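Local coordinates for protein fasciclin-1 (Drosophila melanogaster, PDB 1O70) that mediates cell adhesion in the insect nervous system as a membrane-anchored surface glycoprotein, represented here by its third and fourth FAS1 domains, at residues A[111-116]-A[122-127]; A[86-91]-A[136-141]; A[245-250]-A[255-260]. All blocks are in the same frame, centred on the assembly; numbering follows the deposited sequence.

Contact 1. Residues A[111-116]-A[122-127]; sequences LYFNVR and TVITVE. With NAG (2-acetamido-2-deoxy-beta-D-glucopyranose), chain B; NAG (2-acetamido-2-deoxy-beta-D-glucopyranose), chain C.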
loop_
_atom_site.group_PDB
_atom_site.type_symbol
_atom_site.label_atom_id
_atom_site.label_comp_id
_atom_site.label_asym_id
_atom_site.label_seq_id
_atom_site.Cartn_x
_atom_site.Cartn_y
_atom_site.Cartn_z
ATOM N N LEU A 111 7.916 3.754 -0.085
ATOM C CA LEU A 111 7.640 3.182 -1.394
ATOM C C LEU A 111 8.563 2.001 -1.598
ATOM O O LEU A 111 9.401 1.699 -0.750
ATOM C CB LEU A 111 7.955 4.193 -2.497
ATOM C CG LEU A 111 7.632 5.666 -2.264
ATOM C CD1 LEU A 111 8.191 6.520 -3.401
ATOM C CD2 LEU A 111 6.120 5.817 -2.149
ATOM N N TYR A 112 8.406 1.330 -2.728
ATOM C CA TYR A 112 9.286 0.231 -3.075
ATOM C C TYR A 112 9.055 0.006 -4.553
ATOM O O TYR A 112 8.007 0.383 -5.080
ATOM C CB TYR A 112 9.026 -1.021 -2.214
ATOM C CG TYR A 112 7.691 -1.676 -2.364
ATOM C CD1 TYR A 112 7.467 -2.633 -3.362
ATOM C CD2 TYR A 112 6.641 -1.340 -1.512
ATOM C CE1 TYR A 112 6.232 -3.237 -3.509
ATOM C CE2 TYR A 112 5.405 -1.927 -1.642
ATOM C CZ TYR A 112 5.203 -2.879 -2.643
ATOM O OH TYR A 112 3.981 -3.502 -2.773
ATOM N N PHE A 113 10.049 -0.558 -5.225
ATOM C CA PHE A 113 9.959 -0.764 -6.658
ATOM C C PHE A 113 10.020 -2.221 -7.069
ATOM O O PHE A 113 10.401 -3.099 -6.293
ATOM C CB PHE A 113 11.102 -0.024 -7.372
ATOM C CG PHE A 113 11.207 1.436 -7.027
ATOM C CD1 PHE A 113 11.698 1.837 -5.795
ATOM C CD2 PHE A 113 10.805 2.409 -7.935
ATOM C CE1 PHE A 113 11.789 3.186 -5.467
ATOM C CE2 PHE A 113 10.892 3.761 -7.615
ATOM C CZ PHE A 113 11.385 4.146 -6.376
ATOM N N ASN A 114 9.641 -2.458 -8.315
ATOM C CA ASN A 114 9.699 -3.778 -8.902
ATOM C C ASN A 114 10.340 -3.579 -10.266
ATOM O O ASN A 114 9.897 -2.728 -11.042
ATOM C CB ASN A 114 8.312 -4.380 -9.083
ATOM C CG ASN A 114 8.369 -5.752 -9.720
ATOM O OD1 ASN A 114 9.035 -6.652 -9.209
ATOM N ND2 ASN A 114 7.678 -5.920 -10.841
ATOM N N VAL A 115 11.383 -4.357 -10.551
ATOM C CA VAL A 115 12.093 -4.261 -11.822
ATOM C C VAL A 115 12.002 -5.547 -12.633
ATOM O O VAL A 115 12.271 -6.630 -12.116
ATOM C CB VAL A 115 13.588 -3.941 -11.606
ATOM C CG1 VAL A 115 14.308 -3.922 -12.948
ATOM C CG2 VAL A 115 13.748 -2.595 -10.897
ATOM N N ARG A 116 11.621 -5.414 -13.902
ATOM C CA ARG A 116 11.509 -6.548 -14.821
ATOM C C ARG A 116 12.341 -6.303 -16.078
ATOM O O ARG A 116 12.458 -5.167 -16.536
ATOM C CB ARG A 116 10.066 -6.750 -15.264
ATOM C CG ARG A 116 9.095 -7.163 -14.196
ATOM C CD ARG A 116 7.687 -6.919 -14.720
ATOM N NE ARG A 116 7.523 -7.480 -16.060
ATOM C CZ ARG A 116 6.509 -7.193 -16.869
ATOM N NH1 ARG A 116 5.566 -6.343 -16.475
ATOM N NH2 ARG A 116 6.431 -7.764 -18.067
ATOM N N THR A 122 13.478 -3.038 -20.032
ATOM C CA THR A 122 13.279 -2.836 -18.614
ATOM C C THR A 122 11.950 -2.172 -18.291
ATOM O O THR A 122 11.539 -1.208 -18.943
ATOM C CB THR A 122 14.399 -1.970 -18.015
ATOM O OG1 THR A 122 15.669 -2.564 -18.305
ATOM C CG2 THR A 122 14.225 -1.852 -16.508
ATOM N N VAL A 123 11.273 -2.715 -17.290
ATOM C CA VAL A 123 10.010 -2.164 -16.842
ATOM C C VAL A 123 10.130 -1.937 -15.351
ATOM O O VAL A 123 10.353 -2.871 -14.572
ATOM C CB VAL A 123 8.827 -3.103 -17.127
ATOM C CG1 VAL A 123 7.596 -2.649 -16.333
ATOM C CG2 VAL A 123 8.506 -3.070 -18.615
ATOM N N ILE A 124 10.006 -0.678 -14.962
ATOM C CA ILE A 124 10.100 -0.309 -13.560
ATOM C C ILE A 124 8.782 0.249 -13.073
ATOM O O ILE A 124 8.218 1.163 -13.678
ATOM C CB ILE A 124 11.166 0.761 -13.342
ATOM C CG1 ILE A 124 12.493 0.278 -13.930
ATOM C CG2 ILE A 124 11.311 1.058 -11.854
ATOM C CD1 ILE A 124 13.456 1.407 -14.259
ATOM N N THR A 125 8.282 -0.323 -11.988
ATOM C CA THR A 125 7.043 0.150 -11.395
ATOM C C THR A 125 7.313 0.472 -9.931
ATOM O O THR A 125 8.280 -0.017 -9.340
ATOM C CB THR A 125 5.906 -0.905 -11.492
ATOM O OG1 THR A 125 6.322 -2.148 -10.894
ATOM C CG2 THR A 125 5.504 -1.123 -12.957
ATOM N N VAL A 126 6.470 1.321 -9.355
ATOM C CA VAL A 126 6.604 1.722 -7.962
ATOM C C VAL A 126 5.248 1.610 -7.280
ATOM O O VAL A 126 4.207 1.840 -7.908
ATOM C CB VAL A 126 7.087 3.191 -7.840
ATOM C CG1 VAL A 126 6.130 4.130 -8.567
ATOM C CG2 VAL A 126 7.182 3.587 -6.370
ATOM N N GLU A 127 5.259 1.251 -6.000
ATOM C CA GLU A 127 4.023 1.124 -5.240
ATOM C C GLU A 127 4.074 2.061 -4.049
ATOM O O GLU A 127 4.977 1.980 -3.222
ATOM C CB GLU A 127 3.815 -0.313 -4.736
ATOM C CG GLU A 127 2.660 -0.431 -3.730
ATOM C CD GLU A 127 1.290 -0.266 -4.375
ATOM O OE1 GLU A 127 0.336 0.104 -3.660
ATOM O OE2 GLU A 127 1.160 -0.526 -5.593
HETATM C C1 NAG B . 2.448 -2.866 -10.282
HETATM C C2 NAG B . 3.418 -3.856 -9.643
HETATM C C3 NAG B . 3.998 -4.754 -10.741
HETATM C C4 NAG B . 2.874 -5.437 -11.543
HETATM C C5 NAG B . 1.879 -4.367 -12.039
HETATM C C6 NAG B . 0.667 -4.924 -12.752
HETATM C C7 NAG B . 4.668 -3.252 -7.675
HETATM C C8 NAG B . 5.850 -2.505 -7.072
HETATM N N2 NAG B . 4.491 -3.142 -8.988
HETATM O O3 NAG B . 4.880 -5.711 -10.178
HETATM O O4 NAG B . 3.445 -6.109 -12.684
HETATM O O5 NAG B . 1.395 -3.576 -10.936
HETATM O O6 NAG B . 0.035 -5.924 -11.967
HETATM O O7 NAG B . 3.925 -3.914 -6.959
HETATM C C1 NAG C . 3.642 -7.469 -12.587
HETATM C C2 NAG C . 3.686 -8.060 -13.981
HETATM C C3 NAG C . 3.871 -9.574 -13.874
HETATM C C4 NAG C . 5.147 -9.858 -13.056
HETATM C C5 NAG C . 5.137 -9.116 -11.708
HETATM C C6 NAG C . 6.497 -9.217 -11.031
HETATM C C7 NAG C . 2.484 -6.999 -15.777
HETATM C C8 NAG C . 1.656 -7.465 -16.967
HETATM N N2 NAG C . 2.456 -7.754 -14.684
HETATM O O3 NAG C . 3.968 -10.124 -15.170
HETATM O O4 NAG C . 5.315 -11.253 -12.832
HETATM O O5 NAG C . 4.879 -7.708 -11.902
HETATM O O6 NAG C . 7.529 -8.775 -11.909
HETATM O O7 NAG C . 3.144 -5.965 -15.853
HETATM O O HOH W 1 7.903 -3.760 -12.467
#
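Asn114 and Thr125 face each other across an antiparallel beta hairpin of the third FAS1 domain, as a hydrogen-bonded pair: Asn114 N gives to Thr125 O at 3.0 Å, and Thr125 N gives to Asn114 O. Arg116 and Val123 repeat the pattern, while Phe113 with Val126 and Val115 with Ile124 are the non-hydrogen-bonded pairs between. On the Phe113 face of the sheet, Val126 CG2 sits over the ring, 4.2 Å from the Phe113 centroid, and Ile91 of helix 88-94 packs against Phe113. On the opposite face Tyr112 and Glu127 run side by side, with Glu127 CB 4.0 Å from the centroid of the Tyr112 ring and offset toward its rim. The Glu127 chain bends at the CB-CG bond (chi2 71°), and its carboxylate reaches Arg290 of the fourth FAS1 domain in a salt bridge. The glycan carried by Asn132 lies along this same face. N2 of its first sugar donates to Thr125 OG1 at 2.8 Å, and a water bonded to that hydroxyl also reaches Asn114 O. Beside that water, Asn114 ND2 donates to O6 of the second sugar at 3.1 Å, nearly straight at 168°.

Contact 2. Residues A[86-91]-A[136-141]; sequences LNVDKI and IQADVA
Asp139 OD2 accepts the backbone N-H of Val88 at 2.9 Å, almost straight at 166°, on the syn lone pair, the side of its partner oxygen. That partner serves the next amide indirectly: a water donates to Asp139 OD1 at 2.7 Å and accepts from Asp89 N at 2.9 Å. One carboxylate thus holds two successive N-H groups in the first turn of helix 88-94, the first directly and the second through water. Asn87 occupies the N-cap position, and its CB also lies beside OD2. With one helix-start amide bonded to it and a second reaching it through water, the carboxylate is probably stabilised in its charged form, although the Asp89 carboxylate is not far off.

The rest of the contact is small and centres on Val88 CG2. Val88 crosses the Asp139 side chain at about a right angle and lays CG2 against the carboxylate. The same methyl meets Ala138 CB at 3.7 Å. With CG1 anti to the backbone N (chi1 177°), CG2 is left anti to the carbonyl carbon, on the side of Asp139 and Ala138.

Just before Ala138, a classic beta bulge sets both Ile136 and Gln137 opposite Ile149. Strand 145-150 lies next to both partners: the side chains of Ala138 and Asp139 touch His148, whose NE2 bonds Leu86 O, and Asn87 rests on Tyr146. The start of helix 88-94 is therefore pinned beside two neighbouring strands of the sheet.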
loop_
_atom_site.group_PDB
_atom_site.type_symbol
_atom_site.label_atom_id
_atom_site.label_comp_id
_atom_site.label_asym_id
_atom_site.label_seq_id
_atom_site.Cartn_x
_atom_site.Cartn_y
_atom_site.Cartn_z
ATOM N N LEU A 86 18.681 7.614 -5.901
ATOM C CA LEU A 86 18.274 6.349 -6.491
ATOM C C LEU A 86 18.024 6.308 -7.988
ATOM O O LEU A 86 17.054 6.890 -8.477
ATOM C CB LEU A 86 17.004 5.837 -5.808
ATOM C CG LEU A 86 17.070 5.279 -4.393
ATOM C CD1 LEU A 86 15.682 4.784 -3.976
ATOM C CD2 LEU A 86 18.069 4.135 -4.347
ATOM N N ASN A 87 18.884 5.596 -8.711
ATOM C CA ASN A 87 18.702 5.432 -10.151
ATOM C C ASN A 87 18.337 3.971 -10.388
ATOM O O ASN A 87 18.435 3.149 -9.475
ATOM C CB ASN A 87 19.983 5.794 -10.910
ATOM C CG ASN A 87 21.183 4.960 -10.478
ATOM O OD1 ASN A 87 22.269 5.095 -11.022
ATOM N ND2 ASN A 87 20.987 4.101 -9.490
ATOM N N VAL A 88 17.933 3.645 -11.610
ATOM C CA VAL A 88 17.555 2.274 -11.932
ATOM C C VAL A 88 18.520 1.221 -11.389
ATOM O O VAL A 88 18.088 0.266 -10.745
ATOM C CB VAL A 88 17.425 2.069 -13.443
ATOM C CG1 VAL A 88 17.113 0.620 -13.741
ATOM C CG2 VAL A 88 16.329 2.969 -13.986
ATOM N N ASP A 89 19.817 1.393 -11.636
ATOM C CA ASP A 89 20.793 0.425 -11.164
ATOM C C ASP A 89 20.733 0.213 -9.661
ATOM O O ASP A 89 20.700 -0.925 -9.193
ATOM C CB ASP A 89 22.222 0.834 -11.556
ATOM C CG ASP A 89 22.473 0.735 -13.051
ATOM O OD1 ASP A 89 21.837 -0.125 -13.713
ATOM O OD2 ASP A 89 23.323 1.509 -13.565
ATOM N N LYS A 90 20.728 1.307 -8.906
ATOM C CA LYS A 90 20.687 1.216 -7.451
ATOM C C LYS A 90 19.394 0.523 -6.985
ATOM O O LYS A 90 19.418 -0.271 -6.047
ATOM C CB LYS A 90 20.807 2.615 -6.829
ATOM C CG LYS A 90 20.955 2.623 -5.309
ATOM C CD LYS A 90 22.276 2.010 -4.875
ATOM C CE LYS A 90 22.341 1.790 -3.367
ATOM N NZ LYS A 90 23.642 1.143 -2.987
ATOM N N ILE A 91 18.280 0.812 -7.654
ATOM C CA ILE A 91 17.008 0.204 -7.307
ATOM C C ILE A 91 17.092 -1.307 -7.528
ATOM O O ILE A 91 16.673 -2.087 -6.669
ATOM C CB ILE A 91 15.847 0.805 -8.150
ATOM C CG1 ILE A 91 15.723 2.301 -7.870
ATOM C CG2 ILE A 91 14.526 0.137 -7.793
ATOM C CD1 ILE A 91 14.735 3.008 -8.757
ATOM N N ILE A 136 7.860 5.887 -16.750
ATOM C CA ILE A 136 7.856 6.034 -18.196
ATOM C C ILE A 136 9.084 6.779 -18.689
ATOM O O ILE A 136 9.194 7.079 -19.871
ATOM C CB ILE A 136 6.612 6.790 -18.687
ATOM C CG1 ILE A 136 6.583 8.195 -18.086
ATOM C CG2 ILE A 136 5.346 6.024 -18.296
ATOM C CD1 ILE A 136 5.428 9.035 -18.607
ATOM N N GLN A 137 10.002 7.081 -17.778
ATOM C CA GLN A 137 11.233 7.788 -18.113
ATOM C C GLN A 137 12.086 7.771 -16.863
ATOM O O GLN A 137 11.655 8.213 -15.800
ATOM C CB GLN A 137 10.925 9.224 -18.534
ATOM C CG GLN A 137 12.139 10.138 -18.565
ATOM C CD GLN A 137 12.320 10.835 -19.902
ATOM O OE1 GLN A 137 12.877 11.936 -19.967
ATOM N NE2 GLN A 137 11.867 10.191 -20.981
ATOM N N ALA A 138 13.305 7.270 -16.992
ATOM C CA ALA A 138 14.161 7.155 -15.828
ATOM C C ALA A 138 15.524 7.818 -15.919
ATOM O O ALA A 138 15.901 8.387 -16.940
ATOM C CB ALA A 138 14.340 5.670 -15.492
ATOM N N ASP A 139 16.250 7.736 -14.810
ATOM C CA ASP A 139 17.605 8.248 -14.719
ATOM C C ASP A 139 17.822 9.656 -15.258
ATOM O O ASP A 139 18.780 9.900 -15.984
ATOM C CB ASP A 139 18.553 7.274 -15.432
ATOM C CG ASP A 139 18.623 5.919 -14.746
ATOM O OD1 ASP A 139 19.080 4.947 -15.400
ATOM O OD2 ASP A 139 18.229 5.835 -13.556
ATOM N N VAL A 140 16.938 10.582 -14.923
ATOM C CA VAL A 140 17.129 11.956 -15.362
ATOM C C VAL A 140 18.067 12.550 -14.300
ATOM O O VAL A 140 17.676 12.730 -13.139
ATOM C CB VAL A 140 15.774 12.730 -15.412
ATOM C CG1 VAL A 140 16.013 14.210 -15.701
ATOM C CG2 VAL A 140 14.870 12.133 -16.492
ATOM N N ALA A 141 19.306 12.837 -14.691
ATOM C CA ALA A 141 20.301 13.358 -13.751
ATOM C C ALA A 141 19.922 14.631 -13.018
ATOM O O ALA A 141 19.201 15.486 -13.540
ATOM C CB ALA A 141 21.633 13.552 -14.452
HETATM O O HOH W 2 20.397 3.402 -13.669
#

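Contact 3. Residues A[245-250]-A[255-260]; sequences KDLVKF and GSVILP
Val257 points toward the helix and spreads its two methyls over two residues of it, Leu247 and Phe250, which stand one turn apart. CG1, anti to the backbone N (chi1 -178°), reaches Leu247 CD2 at 4.1 Å. CG2 goes the other way, packing on Phe250 CB at 3.8 Å and lying close to the carbonyl oxygen of Leu247. The valine thus sits against the ridge formed by these two helical residues: CG1 meets Leu247, while CG2 lies between the Leu247 carbonyl and Phe250 CB.

Leu247 answers with a single methyl. Its CD2 meets the valine and also Leu259 CD1 at 4.1 Å, and its side chain crosses both partners at about a right angle. Val257 and Leu259, two residues apart in the strand, both point toward the helix. Phe250 contributes its CB to this contact; the ring leads away from the strand and has Lys240 beside it.

The contact is almost wholly apolar packing, without a hydrogen bond between the segments. The local axes of helix and strand are 8.9 Å apart at 128°, so the helix runs obliquely across the strand, more antiparallel than parallel. Leu247 also touches Val270 of strand 265-273 and Tyr242, which Leu259 touches too. The helix runs on to residue 253, and residues 254-256 then bring the chain round; Ser254 OG bonds Phe250 O. This is alpha/beta packing of the fourth FAS1 domain: helix 244-253 leads through a short turn into strand 257-260, an outermost strand of the mixed sheet, and packs on it and on its antiparallel neighbour 265-273.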
loop_
_atom_site.group_PDB
_atom_site.type_symbol
_atom_site.label_atom_id
_atom_site.label_comp_id
_atom_site.label_asym_id
_atom_site.label_seq_id
_atom_site.Cartn_x
_atom_site.Cartn_y
_atom_site.Cartn_z
ATOM N N LYS A 245 -2.887 4.473 11.857
ATOM C CA LYS A 245 -2.719 5.495 12.889
ATOM C C LYS A 245 -3.998 5.644 13.705
ATOM O O LYS A 245 -3.959 6.099 14.848
ATOM C CB LYS A 245 -2.351 6.836 12.255
ATOM C CG LYS A 245 -1.522 7.739 13.141
ATOM C CD LYS A 245 -1.088 8.976 12.384
ATOM C CE LYS A 245 -0.240 9.891 13.257
ATOM N NZ LYS A 245 0.059 11.194 12.587
ATOM N N ASP A 246 -5.134 5.271 13.120
ATOM C CA ASP A 246 -6.400 5.350 13.844
ATOM C C ASP A 246 -6.454 4.206 14.844
ATOM O O ASP A 246 -6.762 4.410 16.014
ATOM C CB ASP A 246 -7.611 5.227 12.908
ATOM C CG ASP A 246 -7.774 6.421 11.983
ATOM O OD1 ASP A 246 -7.305 7.532 12.324
ATOM O OD2 ASP A 246 -8.403 6.251 10.916
ATOM N N LEU A 247 -6.144 3.003 14.376
ATOM C CA LEU A 247 -6.174 1.827 15.232
ATOM C C LEU A 247 -5.266 2.015 16.445
ATOM O O LEU A 247 -5.590 1.574 17.547
ATOM C CB LEU A 247 -5.744 0.593 14.437
ATOM C CG LEU A 247 -6.504 0.406 13.122
ATOM C CD1 LEU A 247 -5.963 -0.803 12.387
ATOM C CD2 LEU A 247 -7.997 0.246 13.399
ATOM N N VAL A 248 -4.132 2.678 16.236
ATOM C CA VAL A 248 -3.184 2.930 17.317
ATOM C C VAL A 248 -3.815 3.857 18.357
ATOM O O VAL A 248 -3.787 3.570 19.554
ATOM C CB VAL A 248 -1.876 3.575 16.786
ATOM C CG1 VAL A 248 -0.986 3.994 17.945
ATOM C CG2 VAL A 248 -1.139 2.589 15.902
ATOM N N LYS A 249 -4.393 4.961 17.890
ATOM C CA LYS A 249 -5.032 5.927 18.777
ATOM C C LYS A 249 -6.195 5.294 19.541
ATOM O O LYS A 249 -6.367 5.544 20.733
ATOM C CB LYS A 249 -5.532 7.128 17.974
ATOM C CG LYS A 249 -6.217 8.196 18.800
ATOM C CD LYS A 249 -6.691 9.336 17.911
ATOM C CE LYS A 249 -7.349 10.441 18.726
ATOM N NZ LYS A 249 -7.899 11.526 17.863
ATOM N N PHE A 250 -6.993 4.482 18.855
ATOM C CA PHE A 250 -8.114 3.822 19.504
ATOM C C PHE A 250 -7.605 2.874 20.578
ATOM O O PHE A 250 -7.974 2.999 21.735
ATOM C CB PHE A 250 -8.949 3.022 18.496
ATOM C CG PHE A 250 -9.866 3.860 17.641
ATOM C CD1 PHE A 250 -9.380 4.959 16.939
ATOM C CD2 PHE A 250 -11.211 3.517 17.507
ATOM C CE1 PHE A 250 -10.218 5.704 16.108
ATOM C CE2 PHE A 250 -12.057 4.254 16.680
ATOM C CZ PHE A 250 -11.559 5.349 15.980
ATOM N N GLY A 255 -9.000 0.407 25.642
ATOM C CA GLY A 255 -8.206 -0.793 25.841
ATOM C C GLY A 255 -7.679 -1.315 24.516
ATOM O O GLY A 255 -6.504 -1.146 24.181
ATOM N N SER A 256 -8.562 -1.957 23.760
ATOM C CA SER A 256 -8.211 -2.504 22.458
ATOM C C SER A 256 -9.110 -1.868 21.396
ATOM O O SER A 256 -9.790 -0.880 21.664
ATOM C CB SER A 256 -8.384 -4.030 22.460
ATOM O OG SER A 256 -9.735 -4.414 22.669
ATOM N N VAL A 257 -9.111 -2.441 20.196
ATOM C CA VAL A 257 -9.918 -1.933 19.094
ATOM C C VAL A 257 -10.960 -2.965 18.692
ATOM O O VAL A 257 -10.687 -4.166 18.665
ATOM C CB VAL A 257 -9.042 -1.611 17.872
ATOM C CG1 VAL A 257 -9.894 -1.040 16.752
ATOM C CG2 VAL A 257 -7.950 -0.629 18.266
ATOM N N ILE A 258 -12.161 -2.493 18.385
ATOM C CA ILE A 258 -13.236 -3.386 17.984
ATOM C C ILE A 258 -13.864 -2.882 16.702
ATOM O O ILE A 258 -14.464 -1.808 16.670
ATOM C CB ILE A 258 -14.328 -3.459 19.051
ATOM C CG1 ILE A 258 -13.695 -3.677 20.420
ATOM C CG2 ILE A 258 -15.289 -4.591 18.726
ATOM C CD1 ILE A 258 -14.678 -3.594 21.563
ATOM N N LEU A 259 -13.736 -3.667 15.644
ATOM C CA LEU A 259 -14.290 -3.274 14.367
ATOM C C LEU A 259 -15.338 -4.265 13.900
ATOM O O LEU A 259 -15.216 -5.472 14.133
ATOM C CB LEU A 259 -13.179 -3.173 13.320
ATOM C CG LEU A 259 -11.991 -2.250 13.599
ATOM C CD1 LEU A 259 -11.068 -2.287 12.399
ATOM C CD2 LEU A 259 -12.462 -0.824 13.866
ATOM N N PRO A 260 -16.395 -3.763 13.241
ATOM C CA PRO A 260 -17.469 -4.621 12.734
ATOM C C PRO A 260 -16.972 -5.406 11.536
ATOM O O PRO A 260 -16.341 -4.833 10.656
ATOM C CB PRO A 260 -18.550 -3.626 12.314
ATOM C CG PRO A 260 -18.237 -2.384 13.096
ATOM C CD PRO A 260 -16.741 -2.340 13.083
#

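In the fold
From the N terminus, contact 2 opens first: the chain leaves 86-91 along the rest of helix 88-94, runs through several strands, and returns at 136-141. Contact 1 lies nested inside that loop as a hairpin, 111-116 with 122-127, whose second strand neighbours strand 131-141 in the same sheet. The two meet directly where Ile124 packs on Val88, and where Val115 and Ile91 touch, so the helix is held against the sheet of the third domain. Contact 3 follows in series within the fourth domain, closing a short loop at the 257-260 edge of the second sheet. Its centre lies about 33 Å from that of contact 1, without contact.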